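Side-chain contacts in RahU protein (Pseudomonas aeruginosa PAO1, PDB 6ZC2), which interacts with ceramide phosphorylethanolamine in membranes and belongs to the aegerolysin family, whose members are generally assigned a lipid-binding role: residues 48-51 with 57-60; 9-14 with 20-25; 32-37 with 44-49; 74-79 with 128-133; 81-86 with 109-114. One frame throughout, in Å; residues are numbered along the deposited sequence. Where two conformers were deposited one is given.

Contact 1 of 5, residues 48-51 with 57-60. With EDO (1,2-ethanediol), chain H; EDO (1,2-ethanediol), chain G.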
# COMPACT_ATOMS: atom_id res chain seq x y z
N SER A 48 -8.85 5.29 -3.87
CA SER A 48 -9.78 5.32 -2.74
C SER A 48 -11.18 4.79 -3.08
O SER A 48 -12.09 4.89 -2.23
CB SER A 48 -9.88 6.73 -2.17
OG SER A 48 -8.62 7.21 -1.73
N SER A 49 -11.36 4.28 -4.30
CA SER A 49 -12.60 3.67 -4.73
C SER A 49 -12.46 2.17 -4.99
O SER A 49 -13.45 1.52 -5.35
CB SER A 49 -13.12 4.37 -5.99
OG SER A 49 -13.26 5.77 -5.77
N MET A 50 -11.26 1.61 -4.83
CA MET A 50 -11.01 0.21 -5.16
C MET A 50 -11.69 -0.73 -4.16
O MET A 50 -11.66 -0.49 -2.94
CB MET A 50 -9.51 -0.08 -5.13
CG MET A 50 -8.68 0.64 -6.16
SD MET A 50 -6.90 0.44 -5.91
CE MET A 50 -6.67 -1.28 -6.33
N ASN A 51 -12.27 -1.81 -4.67
CA ASN A 51 -12.75 -2.94 -3.86
C ASN A 51 -11.98 -4.17 -4.32
O ASN A 51 -11.99 -4.51 -5.51
CB ASN A 51 -14.25 -3.17 -4.06
CG ASN A 51 -15.11 -2.19 -3.28
OD1 ASN A 51 -14.62 -1.29 -2.63
ND2 ASN A 51 -16.42 -2.40 -3.34
N PRO A 57 -6.13 -10.87 -6.06
CA PRO A 57 -5.36 -9.73 -5.55
C PRO A 57 -5.23 -8.60 -6.57
O PRO A 57 -5.17 -8.83 -7.78
CB PRO A 57 -3.98 -10.33 -5.24
CG PRO A 57 -4.28 -11.76 -4.93
CD PRO A 57 -5.43 -12.15 -5.85
N GLN A 58 -5.18 -7.37 -6.05
CA GLN A 58 -4.92 -6.17 -6.84
C GLN A 58 -3.74 -5.43 -6.22
O GLN A 58 -3.45 -5.58 -5.03
CB GLN A 58 -6.15 -5.25 -6.90
CG GLN A 58 -7.31 -5.82 -7.68
CD GLN A 58 -8.51 -4.89 -7.69
OE1 GLN A 58 -8.39 -3.71 -8.03
NE2 GLN A 58 -9.67 -5.41 -7.30
N TRP A 59 -3.07 -4.61 -7.03
CA TRP A 59 -1.87 -3.90 -6.61
C TRP A 59 -2.10 -2.39 -6.51
O TRP A 59 -2.74 -1.79 -7.38
CB TRP A 59 -0.74 -4.15 -7.60
CG TRP A 59 -0.23 -5.57 -7.63
CD1 TRP A 59 -0.85 -6.66 -8.19
CD2 TRP A 59 1.00 -6.04 -7.07
NE1 TRP A 59 -0.07 -7.78 -8.02
CE2 TRP A 59 1.07 -7.43 -7.34
CE3 TRP A 59 2.05 -5.43 -6.37
CZ2 TRP A 59 2.16 -8.21 -6.95
CZ3 TRP A 59 3.12 -6.21 -5.97
CH2 TRP A 59 3.17 -7.59 -6.27
N ILE A 60 -1.57 -1.79 -5.44
CA ILE A 60 -1.53 -0.34 -5.27
C ILE A 60 -0.07 0.07 -5.35
O ILE A 60 0.74 -0.34 -4.51
CB ILE A 60 -2.15 0.08 -3.93
CG1 ILE A 60 -3.62 -0.34 -3.89
CG2 ILE A 60 -2.01 1.58 -3.72
CD1 ILE A 60 -4.25 -0.25 -2.53
C1 EDO H . -11.20 -2.24 -7.65
O1 EDO H . -12.59 -1.86 -7.59
C2 EDO H . -10.53 -1.50 -8.80
O2 EDO H . -10.58 -2.32 -9.98
C1 EDO G . -3.10 -6.07 -11.23
O1 EDO G . -1.99 -5.17 -11.18
C2 EDO G . -4.39 -5.31 -10.95
O2 EDO G . -4.29 -4.66 -9.68
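A molecule of ethanediol, probably from the crystallisation liquor, is lodged between Met-50 and Gln-58 and meets both. Its O1 takes an almost straight hydrogen bond (177°) from the backbone N of Asn-51 at 2.9 Å, while its two carbons lie against Gln-58 OE1. The same amide group closes the gap directly: Gln-58 NE2 reaches Asn-51 O at 3.1 Å, but the bend at the hydrogen, 129°, marks a weak bond. Beside the glycol Met-50 slides past Gln-58 in the opposite direction. A turn at its last torsion (chi3 70°) brings CE to 3.4 Å from Gln-58 OE1, and SD rests on Ile-60 CG1 at 3.9 Å. Further along, Trp-59 N donates to O2 of a second ethanediol. Arg-23 holds the loop from elsewhere, bonding to Met-50 O and Asn-51 OD1. The contact lies near the surface, where the link from helix 44-47 to strand 51-53 runs beside strand 58-63, with Ile-22 of strand 19-27 packed against both Met-50 and Ile-60.

Contact 2 of 5, residues 9-14 with 20-25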
# COMPACT_ATOMS: atom_id res chain seq x y z
N VAL A 9 2.17 -2.56 -3.60
CA VAL A 9 1.57 -3.34 -2.52
C VAL A 9 0.53 -4.29 -3.12
O VAL A 9 -0.47 -3.84 -3.69
CB VAL A 9 0.94 -2.43 -1.46
CG1 VAL A 9 0.46 -3.27 -0.29
CG2 VAL A 9 1.92 -1.35 -1.02
N LYS A 10 0.77 -5.59 -2.97
CA LYS A 10 -0.18 -6.62 -3.42
C LYS A 10 -1.18 -6.85 -2.30
O LYS A 10 -0.82 -7.36 -1.23
CB LYS A 10 0.57 -7.91 -3.76
CG LYS A 10 -0.34 -9.02 -4.28
CD LYS A 10 0.44 -10.29 -4.58
CE LYS A 10 -0.49 -11.44 -4.92
NZ LYS A 10 0.24 -12.59 -5.55
N VAL A 11 -2.44 -6.48 -2.52
CA VAL A 11 -3.49 -6.61 -1.51
C VAL A 11 -4.15 -7.98 -1.67
O VAL A 11 -4.82 -8.24 -2.67
CB VAL A 11 -4.52 -5.47 -1.63
CG1 VAL A 11 -5.61 -5.63 -0.58
CG2 VAL A 11 -3.83 -4.12 -1.50
N VAL A 12 -3.92 -8.85 -0.69
CA VAL A 12 -4.42 -10.23 -0.68
C VAL A 12 -5.52 -10.32 0.38
O VAL A 12 -5.25 -10.19 1.58
CB VAL A 12 -3.29 -11.24 -0.40
CG1 VAL A 12 -3.84 -12.66 -0.33
CG2 VAL A 12 -2.19 -11.12 -1.47
N VAL A 13 -6.75 -10.55 -0.05
CA VAL A 13 -7.91 -10.59 0.83
C VAL A 13 -8.24 -12.05 1.13
O VAL A 13 -8.44 -12.86 0.21
CB VAL A 13 -9.12 -9.88 0.19
CG1 VAL A 13 -10.37 -10.01 1.07
CG2 VAL A 13 -8.77 -8.40 -0.09
N SER A 14 -8.33 -12.39 2.41
CA SER A 14 -8.70 -13.73 2.81
C SER A 14 -10.19 -13.95 2.62
O SER A 14 -11.00 -13.01 2.67
CB SER A 14 -8.35 -13.97 4.27
OG SER A 14 -8.76 -15.26 4.66
N VAL A 20 -12.52 -6.22 0.52
CA VAL A 20 -11.90 -5.11 1.25
C VAL A 20 -12.04 -3.83 0.42
O VAL A 20 -11.67 -3.80 -0.76
CB VAL A 20 -10.42 -5.40 1.59
CG1 VAL A 20 -9.73 -4.13 2.09
CG2 VAL A 20 -10.34 -6.52 2.62
N GLY A 21 -12.57 -2.78 1.05
CA GLY A 21 -12.57 -1.46 0.44
C GLY A 21 -11.28 -0.72 0.75
O GLY A 21 -10.88 -0.62 1.92
N ILE A 22 -10.62 -0.21 -0.29
CA ILE A 22 -9.46 0.66 -0.15
C ILE A 22 -9.99 2.09 -0.11
O ILE A 22 -10.63 2.54 -1.06
CB ILE A 22 -8.49 0.49 -1.33
CG1 ILE A 22 -8.10 -0.99 -1.52
CG2 ILE A 22 -7.27 1.40 -1.15
CD1 ILE A 22 -7.33 -1.60 -0.37
N ARG A 23 -9.74 2.80 1.00
CA ARG A 23 -10.30 4.14 1.19
C ARG A 23 -9.21 5.07 1.73
O ARG A 23 -8.19 4.62 2.26
CB ARG A 23 -11.49 4.13 2.18
CG ARG A 23 -12.61 3.15 1.85
CD ARG A 23 -13.39 3.53 0.59
NE ARG A 23 -14.38 2.51 0.26
CZ ARG A 23 -14.28 1.60 -0.72
NH1 ARG A 23 -13.26 1.58 -1.58
NH2 ARG A 23 -15.25 0.71 -0.85
N ASN A 24 -9.46 6.37 1.61
CA ASN A 24 -8.68 7.37 2.34
C ASN A 24 -7.21 7.36 1.93
O ASN A 24 -6.32 7.58 2.76
CB ASN A 24 -8.82 7.19 3.85
CG ASN A 24 -10.27 7.14 4.30
OD1 ASN A 24 -11.17 7.65 3.62
ND2 ASN A 24 -10.51 6.54 5.46
N ALA A 25 -6.94 7.11 0.66
CA ALA A 25 -5.56 7.11 0.19
C ALA A 25 -5.01 8.53 0.20
O ALA A 25 -5.72 9.49 -0.11
CB ALA A 25 -5.48 6.52 -1.22
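A beta-arch joins the two sheets of the sandwich here, and Val-13 and Val-20 face each other at its closed end. Strand 6-13 belongs to the six-stranded sheet and strand 19-27 to the five-stranded one, so the chain crosses from one layer to the other between them and the two strands meet through side chains. Val-20 meets its partner mainly with one methyl, backed by CB: CG2 stands 3.7 Å from Val-13 CG2 and 3.8 Å from Val-13 CG1, so that it fits against the fork of the opposing valine. In Val-20, CG1 lies opposite the backbone N (chi1 169°), which leaves CG2 anti to the carbonyl carbon and facing Val-13, while CG1 turns to its own sheet and touches the backbone of Tyr-79. The two side chains cross obliquely rather than head on. Two residues deeper the layers are further apart, and Val-11 CG1 only just meets Ile-22 CD1 at 4.4 Å. Leu-132, Ile-60 and Phe-76 pack around this second pair. On the outer face of strand 19-27 Arg-23 folds back so that its guanidinium lies over Gly-21, with the CA 3.5 Å above the plane, and NH1 donates to Ile-22 O at 2.8 Å from above the carbonyl plane. That group also bonds to Met-50 O and Asn-51 OD1, tying the strand to its edge neighbour. Apolar branched residues turned inward from two consecutive strands in opposing sheets are characteristic of a beta-sandwich, the fold of the aegerolysins.

Contact 3 of 5, residues 32-37 with 44-49. With EDO (1,2-ethanediol), chain K; EDO (1,2-ethanediol), chain C; EDO (1,2-ethanediol), chain I.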
# COMPACT_ATOMS: atom_id res chain seq x y z
N PHE A 32 0.43 7.94 -7.47
CA PHE A 32 -0.01 6.57 -7.67
C PHE A 32 0.03 6.26 -9.17
O PHE A 32 -0.17 7.15 -10.01
CB PHE A 32 -1.44 6.37 -7.16
CG PHE A 32 -1.57 6.36 -5.65
CD1 PHE A 32 -1.03 5.32 -4.90
CD2 PHE A 32 -2.25 7.37 -4.99
CE1 PHE A 32 -1.17 5.30 -3.52
CE2 PHE A 32 -2.40 7.35 -3.60
CZ PHE A 32 -1.85 6.32 -2.87
N TYR A 33 0.28 5.00 -9.52
CA TYR A 33 0.32 4.60 -10.91
C TYR A 33 -0.28 3.20 -11.09
O TYR A 33 -0.35 2.41 -10.15
CB TYR A 33 1.73 4.68 -11.49
CG TYR A 33 2.75 3.69 -10.98
CD1 TYR A 33 3.49 3.95 -9.84
CD2 TYR A 33 3.03 2.52 -11.69
CE1 TYR A 33 4.48 3.06 -9.40
CE2 TYR A 33 4.02 1.63 -11.27
CZ TYR A 33 4.74 1.91 -10.12
OH TYR A 33 5.73 1.05 -9.70
N ARG A 34 -0.68 2.91 -12.33
CA ARG A 34 -1.27 1.61 -12.67
C ARG A 34 -0.13 0.62 -12.88
O ARG A 34 0.51 0.61 -13.94
CB ARG A 34 -2.15 1.75 -13.91
CG ARG A 34 -3.03 0.54 -14.18
CD ARG A 34 -3.69 0.60 -15.55
NE ARG A 34 -4.47 1.82 -15.75
CZ ARG A 34 -5.73 1.98 -15.36
NH1 ARG A 34 -6.37 0.99 -14.75
NH2 ARG A 34 -6.36 3.13 -15.58
N TYR A 35 0.13 -0.21 -11.87
CA TYR A 35 1.27 -1.13 -11.91
C TYR A 35 1.17 -1.96 -13.19
O TYR A 35 0.11 -2.50 -13.50
CB TYR A 35 1.18 -2.04 -10.67
CG TYR A 35 2.47 -2.74 -10.29
CD1 TYR A 35 3.66 -2.03 -10.14
CD2 TYR A 35 2.50 -4.11 -10.05
CE1 TYR A 35 4.85 -2.66 -9.80
CE2 TYR A 35 3.69 -4.76 -9.70
CZ TYR A 35 4.86 -4.02 -9.57
OH TYR A 35 6.05 -4.62 -9.23
N THR A 36 2.26 -2.05 -13.98
CA THR A 36 3.64 -1.68 -13.66
C THR A 36 4.13 -0.41 -14.38
O THR A 36 5.34 -0.15 -14.41
CB THR A 36 4.59 -2.83 -14.09
OG1 THR A 36 4.38 -3.12 -15.48
CG2 THR A 36 4.34 -4.10 -13.28
N ASN A 37 3.22 0.39 -14.95
CA ASN A 37 3.57 1.51 -15.82
C ASN A 37 3.57 2.83 -15.04
O ASN A 37 2.52 3.43 -14.80
CB ASN A 37 2.60 1.58 -17.00
CG ASN A 37 2.96 2.68 -17.97
OD1 ASN A 37 3.98 3.35 -17.82
ND2 ASN A 37 2.12 2.88 -18.98
N THR A 44 -5.70 9.84 -6.56
CA THR A 44 -5.99 9.37 -5.21
C THR A 44 -7.45 8.98 -5.06
O THR A 44 -7.76 8.01 -4.35
CB THR A 44 -5.58 10.40 -4.15
OG1 THR A 44 -6.44 11.55 -4.21
CG2 THR A 44 -4.14 10.83 -4.36
N GLU A 45 -8.36 9.68 -5.74
CA GLU A 45 -9.77 9.33 -5.67
C GLU A 45 -10.03 7.93 -6.24
O GLU A 45 -10.83 7.17 -5.68
CB GLU A 45 -10.61 10.37 -6.42
CG GLU A 45 -10.29 11.81 -6.03
CD GLU A 45 -9.32 12.45 -7.00
OE1 GLU A 45 -8.11 12.50 -6.68
OE2 GLU A 45 -9.76 12.93 -8.07
N GLU A 46 -9.37 7.58 -7.35
CA GLU A 46 -9.57 6.26 -7.93
C GLU A 46 -9.02 5.16 -7.03
O GLU A 46 -9.67 4.13 -6.83
CB GLU A 46 -8.98 6.17 -9.34
CG GLU A 46 -9.15 4.77 -9.94
CD GLU A 46 -8.84 4.67 -11.43
OE1 GLU A 46 -8.69 5.71 -12.11
OE2 GLU A 46 -8.76 3.53 -11.91
N VAL A 47 -7.82 5.36 -6.46
CA VAL A 47 -7.29 4.38 -5.52
C VAL A 47 -8.27 4.19 -4.36
O VAL A 47 -8.53 3.06 -3.93
CB VAL A 47 -5.90 4.81 -5.01
CG1 VAL A 47 -5.40 3.83 -3.95
CG2 VAL A 47 -4.92 4.89 -6.18
N SER A 48 -8.85 5.29 -3.87
CA SER A 48 -9.78 5.32 -2.74
C SER A 48 -11.18 4.79 -3.08
O SER A 48 -12.09 4.89 -2.23
CB SER A 48 -9.88 6.73 -2.17
OG SER A 48 -8.62 7.21 -1.73
N SER A 49 -11.36 4.28 -4.30
CA SER A 49 -12.60 3.67 -4.73
C SER A 49 -12.46 2.17 -4.99
O SER A 49 -13.45 1.52 -5.35
CB SER A 49 -13.12 4.37 -5.99
OG SER A 49 -13.26 5.77 -5.77
C1 EDO K . 8.57 -1.98 -12.01
O1 EDO K . 7.78 -2.74 -12.94
C2 EDO K . 7.70 -1.05 -11.17
O2 EDO K . 6.70 -0.39 -11.97
C1 EDO C . -4.20 1.39 -8.54
O1 EDO C . -3.95 1.16 -9.93
C2 EDO C . -3.10 2.30 -8.00
O2 EDO C . -1.84 1.63 -8.07
C1 EDO I . -7.07 0.63 -11.13
O1 EDO I . -6.00 -0.26 -10.78
C2 EDO I . -7.99 0.80 -9.93
O2 EDO I . -9.25 1.33 -10.37
O HOH W 1 -9.02 2.45 -14.36
O HOH W 2 -8.20 5.35 -14.76
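Segments 32-37 and 44-49 come nearest at Phe-32 and Thr-44, whose CA atoms are 7.0 Å apart, and the side chains of Thr-44 and Val-47 cross that of Phe-32 at about a right angle. Val-47 CG2 sits over one face of the ring, 4.0 Å from the centroid and 24° off the normal, in a CH-pi contact displaced toward the rim on the CG side. Thr-44 approaches differently: in the conformer given, one of two, its CG2 lies in the ring plane at the edge, 4.0 Å from Phe-32 CE2. Two methyls from the one turn of helix therefore hold the ring on a face and on an edge, and Ile-60 and Ala-25 pack on it as well. Thr-44 O receives Ser-48 N and Ser-48 OG from opposite faces of its carbonyl plane, where the chain leaves the helix at Ser-48. At the exposed end Arg-34 and Glu-46 are opposite charges without a direct bond, since Glu-46 OE2 lies 4.4 Å from Arg-34 NH2 and well out of the guanidinium plane. Two waters span the gap. One accepts from Arg-34 NH2 at 3.0 Å and donates to Glu-46 OE2 at 2.7 Å; the other, weakly bound to the arginine, donates to Glu-46 OE1. Arg-34 NE makes its salt bridge with Asp-40 instead, while Glu-46 OE2 also receives a hydroxyl of a bound ethanediol. Apolar contact with Phe-32 thus seats the helix, whereas the attraction between the charges is relayed through solvent and is probably modest.

Contact 4 of 5, residues 74-79 with 128-133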
# COMPACT_ATOMS: atom_id res chain seq x y z
N GLY A 74 3.22 7.80 1.68
CA GLY A 74 1.77 7.92 1.72
C GLY A 74 1.14 6.80 2.52
O GLY A 74 1.81 6.08 3.26
N SER A 75 -0.18 6.66 2.36
CA SER A 75 -0.94 5.65 3.10
C SER A 75 -2.26 5.37 2.40
O SER A 75 -2.72 6.14 1.55
CB SER A 75 -1.21 6.10 4.53
OG SER A 75 -2.08 7.20 4.56
N PHE A 76 -2.88 4.25 2.80
CA PHE A 76 -4.27 3.96 2.47
C PHE A 76 -4.89 3.15 3.60
O PHE A 76 -4.19 2.45 4.34
CB PHE A 76 -4.46 3.26 1.10
CG PHE A 76 -3.77 1.92 0.99
CD1 PHE A 76 -4.38 0.75 1.42
CD2 PHE A 76 -2.50 1.84 0.41
CE1 PHE A 76 -3.73 -0.48 1.31
CE2 PHE A 76 -1.85 0.62 0.30
CZ PHE A 76 -2.46 -0.54 0.74
N ASP A 77 -6.21 3.25 3.74
CA ASP A 77 -6.95 2.49 4.74
C ASP A 77 -7.63 1.28 4.09
O ASP A 77 -7.97 1.30 2.90
CB ASP A 77 -8.02 3.34 5.43
CG ASP A 77 -7.44 4.41 6.34
OD1 ASP A 77 -6.22 4.40 6.58
OD2 ASP A 77 -8.23 5.28 6.78
N CYS A 78 -7.82 0.23 4.89
CA CYS A 78 -8.56 -0.96 4.50
C CYS A 78 -9.82 -1.07 5.35
O CYS A 78 -9.74 -0.96 6.58
CB CYS A 78 -7.69 -2.22 4.71
SG CYS A 78 -6.21 -2.26 3.67
N TYR A 79 -10.96 -1.30 4.69
CA TYR A 79 -12.26 -1.41 5.35
C TYR A 79 -12.96 -2.72 5.01
O TYR A 79 -12.89 -3.20 3.87
CB TYR A 79 -13.18 -0.23 4.95
CG TYR A 79 -12.99 1.00 5.81
CD1 TYR A 79 -11.95 1.90 5.59
CD2 TYR A 79 -13.83 1.24 6.89
CE1 TYR A 79 -11.76 3.00 6.40
CE2 TYR A 79 -13.65 2.33 7.72
CZ TYR A 79 -12.62 3.21 7.47
OH TYR A 79 -12.45 4.30 8.30
N VAL A 128 5.72 -5.43 -1.99
CA VAL A 128 5.36 -5.87 -0.65
C VAL A 128 3.99 -6.53 -0.74
O VAL A 128 3.08 -5.97 -1.36
CB VAL A 128 5.28 -4.67 0.33
CG1 VAL A 128 4.76 -5.11 1.70
CG2 VAL A 128 6.64 -3.99 0.45
N THR A 129 3.84 -7.70 -0.14
CA THR A 129 2.54 -8.37 -0.09
C THR A 129 1.87 -8.09 1.25
O THR A 129 2.51 -8.17 2.30
CB THR A 129 2.70 -9.88 -0.31
OG1 THR A 129 3.29 -10.12 -1.59
CG2 THR A 129 1.34 -10.58 -0.26
N LEU A 130 0.58 -7.73 1.20
CA LEU A 130 -0.22 -7.41 2.38
C LEU A 130 -1.37 -8.41 2.44
O LEU A 130 -2.29 -8.36 1.62
CB LEU A 130 -0.76 -5.98 2.29
CG LEU A 130 -1.72 -5.52 3.39
CD1 LEU A 130 -1.05 -5.57 4.77
CD2 LEU A 130 -2.25 -4.13 3.09
N THR A 131 -1.32 -9.34 3.40
CA THR A 131 -2.32 -10.40 3.51
C THR A 131 -3.28 -10.08 4.66
O THR A 131 -2.85 -10.01 5.82
CB THR A 131 -1.65 -11.77 3.68
OG1 THR A 131 -0.78 -12.01 2.56
CG2 THR A 131 -2.68 -12.87 3.75
N LEU A 132 -4.56 -9.90 4.33
CA LEU A 132 -5.56 -9.36 5.24
C LEU A 132 -6.58 -10.42 5.63
O LEU A 132 -7.15 -11.08 4.75
CB LEU A 132 -6.31 -8.20 4.57
CG LEU A 132 -5.47 -6.99 4.18
CD1 LEU A 132 -6.20 -6.11 3.16
CD2 LEU A 132 -5.11 -6.17 5.42
N GLY A 133 -6.84 -10.55 6.93
CA GLY A 133 -7.85 -11.48 7.41
C GLY A 133 -8.57 -10.98 8.65
O GLY A 133 -8.19 -9.98 9.27
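Sulfur-to-methyl packing comes first: Cys-78 SG touches Leu-132 CD1 at 3.9 Å and, more loosely, Leu-130 CD2 at 4.4 Å. The thiol lies anti to the carbonyl carbon (chi1 -64°), which points it at the pair of leucines on the facing strand. Ring-to-methyl packing adds Phe-76, whose CB starts off to one side but whose ring tip swings closer, placing CZ 4.3 Å from Leu-130 CD2; the methyl approaches the ring obliquely. Leu-130 CD2 is thus shared between the sulfur and the ring. These are contacts between the two layers of the beta-sandwich. The axes of segments 74-79 and 128-133 pass 10.0 Å apart at -32°, running in roughly the same direction, a spacing and twist usual for sheets packed face to face. Phe-104 of strand 101-106 meets Cys-78, Leu-130 and Leu-132, and Phe-88 packs against Phe-76 from the neighbouring strand. Polar interactions keep to the other face of strand 72-80, where Asp-77 bonds to Asn-24 and Thr-87, one on each carboxylate oxygen, and Ser-75 OG pairs with Thr-26 OG1.

Contact 5 of 5, residues 81-86 with 109-114. With EDO (1,2-ethanediol), chain F.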
# COMPACT_ATOMS: atom_id res chain seq x y z
N GLY A 81 -16.58 -3.55 4.83
CA GLY A 81 -17.82 -2.79 4.91
C GLY A 81 -17.59 -1.46 5.61
O GLY A 81 -16.66 -0.72 5.29
N ASN A 82 -18.44 -1.16 6.61
CA ASN A 82 -18.33 0.06 7.40
C ASN A 82 -17.22 0.03 8.45
O ASN A 82 -16.95 1.07 9.06
CB ASN A 82 -19.67 0.34 8.11
CG ASN A 82 -20.82 0.54 7.14
OD1 ASN A 82 -20.69 1.30 6.19
ND2 ASN A 82 -21.94 -0.13 7.38
N THR A 83 -16.58 -1.12 8.69
CA THR A 83 -15.67 -1.30 9.81
C THR A 83 -14.21 -1.14 9.37
O THR A 83 -13.74 -1.88 8.49
CB THR A 83 -15.88 -2.68 10.43
OG1 THR A 83 -17.25 -2.83 10.81
CG2 THR A 83 -14.99 -2.85 11.65
N LYS A 84 -13.49 -0.22 10.01
CA LYS A 84 -12.08 -0.02 9.68
C LYS A 84 -11.26 -1.25 10.09
O LYS A 84 -11.37 -1.73 11.23
CB LYS A 84 -11.54 1.22 10.39
CG LYS A 84 -10.14 1.60 9.94
CD LYS A 84 -9.59 2.79 10.71
CE LYS A 84 -8.24 3.23 10.18
NZ LYS A 84 -7.64 4.33 10.99
N MET A 85 -10.42 -1.72 9.18
CA MET A 85 -9.48 -2.81 9.46
C MET A 85 -8.11 -2.30 9.88
O MET A 85 -7.49 -2.89 10.78
CB MET A 85 -9.34 -3.72 8.24
CG MET A 85 -10.63 -4.36 7.78
SD MET A 85 -10.53 -5.03 6.11
CE MET A 85 -8.98 -5.92 6.24
N GLY A 86 -7.63 -1.24 9.25
CA GLY A 86 -6.33 -0.68 9.57
C GLY A 86 -5.81 0.19 8.44
O GLY A 86 -6.53 0.49 7.49
N ALA A 109 -7.87 -5.93 17.22
CA ALA A 109 -7.44 -7.31 17.04
C ALA A 109 -8.41 -8.13 16.20
O ALA A 109 -8.15 -9.32 15.97
CB ALA A 109 -7.22 -7.97 18.39
N ASP A 110 -9.52 -7.54 15.72
CA ASP A 110 -10.42 -8.28 14.85
C ASP A 110 -9.85 -8.49 13.45
O ASP A 110 -10.36 -9.36 12.73
CB ASP A 110 -11.77 -7.55 14.75
CG ASP A 110 -12.56 -7.59 16.05
OD1 ASP A 110 -12.32 -8.49 16.88
OD2 ASP A 110 -13.44 -6.71 16.23
N TYR A 111 -8.84 -7.72 13.05
CA TYR A 111 -8.25 -7.84 11.73
C TYR A 111 -6.74 -7.79 11.84
O TYR A 111 -6.19 -7.12 12.72
CB TYR A 111 -8.70 -6.70 10.79
CG TYR A 111 -10.19 -6.62 10.63
CD1 TYR A 111 -10.86 -7.42 9.71
CD2 TYR A 111 -10.95 -5.75 11.42
CE1 TYR A 111 -12.24 -7.36 9.57
CE2 TYR A 111 -12.33 -5.68 11.29
CZ TYR A 111 -12.97 -6.48 10.37
OH TYR A 111 -14.35 -6.39 10.25
N ALA A 112 -6.06 -8.48 10.92
CA ALA A 112 -4.61 -8.42 10.80
C ALA A 112 -4.22 -8.25 9.34
O ALA A 112 -4.90 -8.74 8.44
CB ALA A 112 -3.92 -9.67 11.38
N GLY A 113 -3.10 -7.55 9.14
CA GLY A 113 -2.50 -7.38 7.83
C GLY A 113 -1.02 -7.71 7.94
O GLY A 113 -0.24 -6.91 8.47
N ILE A 114 -0.64 -8.89 7.47
CA ILE A 114 0.72 -9.39 7.59
C ILE A 114 1.47 -9.06 6.31
O ILE A 114 0.97 -9.31 5.20
CB ILE A 114 0.72 -10.91 7.85
CG1 ILE A 114 -0.08 -11.25 9.12
CG2 ILE A 114 2.15 -11.45 7.94
CD1 ILE A 114 0.39 -10.54 10.38
C1 EDO F . -5.32 1.82 12.37
O1 EDO F . -6.62 2.28 12.79
C2 EDO F . -4.35 2.99 12.37
O2 EDO F . -4.87 4.05 11.56
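Tyr-111 extends from strand 111-116 across Met-85 to Thr-83, its ring facing the methionine chain. With CG anti to the carbonyl carbon (chi1 -57°), the side chain heads for the facing strand from its first atom. CB touches Met-85 CB at 4.0 Å, and the ring begins against the same methionine, with CG close to its CB and CG. Met-85 CG then stands over the ring centre, 3.6 Å from the centroid and 12° off the normal, a clear CH-pi contact. CD1 is the ring atom nearest to that methylene. On the other flank CD2 meets Met-85 CA, and CE2 comes to Thr-83 CG2 at 3.9 Å and near Lys-84 O. The sulfur lies further off, Met-85 SD making an oblique Met-aromatic contact with the ring. At the tip, OH has Thr-83 CG2 beside it and is hydrogen-bonded to Asp-80 OD2. Strands 83-92 and 111-116 belong to opposite sheets of the sandwich; the axes of their segments 83-86 and 111-114 approach to 6.8 Å. Met-85 and Gly-86 together face Cys-78 in a classic beta bulge. Ile-17 packs on both Met-85 and Tyr-111, and Leu-132 joins the methionine. Lys-84 points away from the tyrosine as a fully extended chain, and its NZ donates to both hydroxyls of an ethanediol, O2 at 2.8 Å and O1 at 2.9 Å.

Overall arrangement
Contacts 2 and 4 form the buried interior between the two sheets, their centres about 5 Å apart, and rest on methyls, a thiol and one ring. Their strands are neighbours in each sheet: 6-13 beside 126-134 and 19-27 beside 72-80. Contact 5, partly buried, continues this layer toward one end of the sandwich with a methionine on a tyrosine ring, touching contact 2 where Met-85 SD meets Val-20 CG2. Contact 3 is also partly buried and contact 1 is a surface contact; contact 3 uses helix 44-47 and contact 1 the loop that follows it. There the apolar inner edge, with Ile-60 touching Phe-32, gives way to waters, ethanediol and weak or indirect polar links. Contacts 3 and 5 stand farthest apart, about 21 Å between centres.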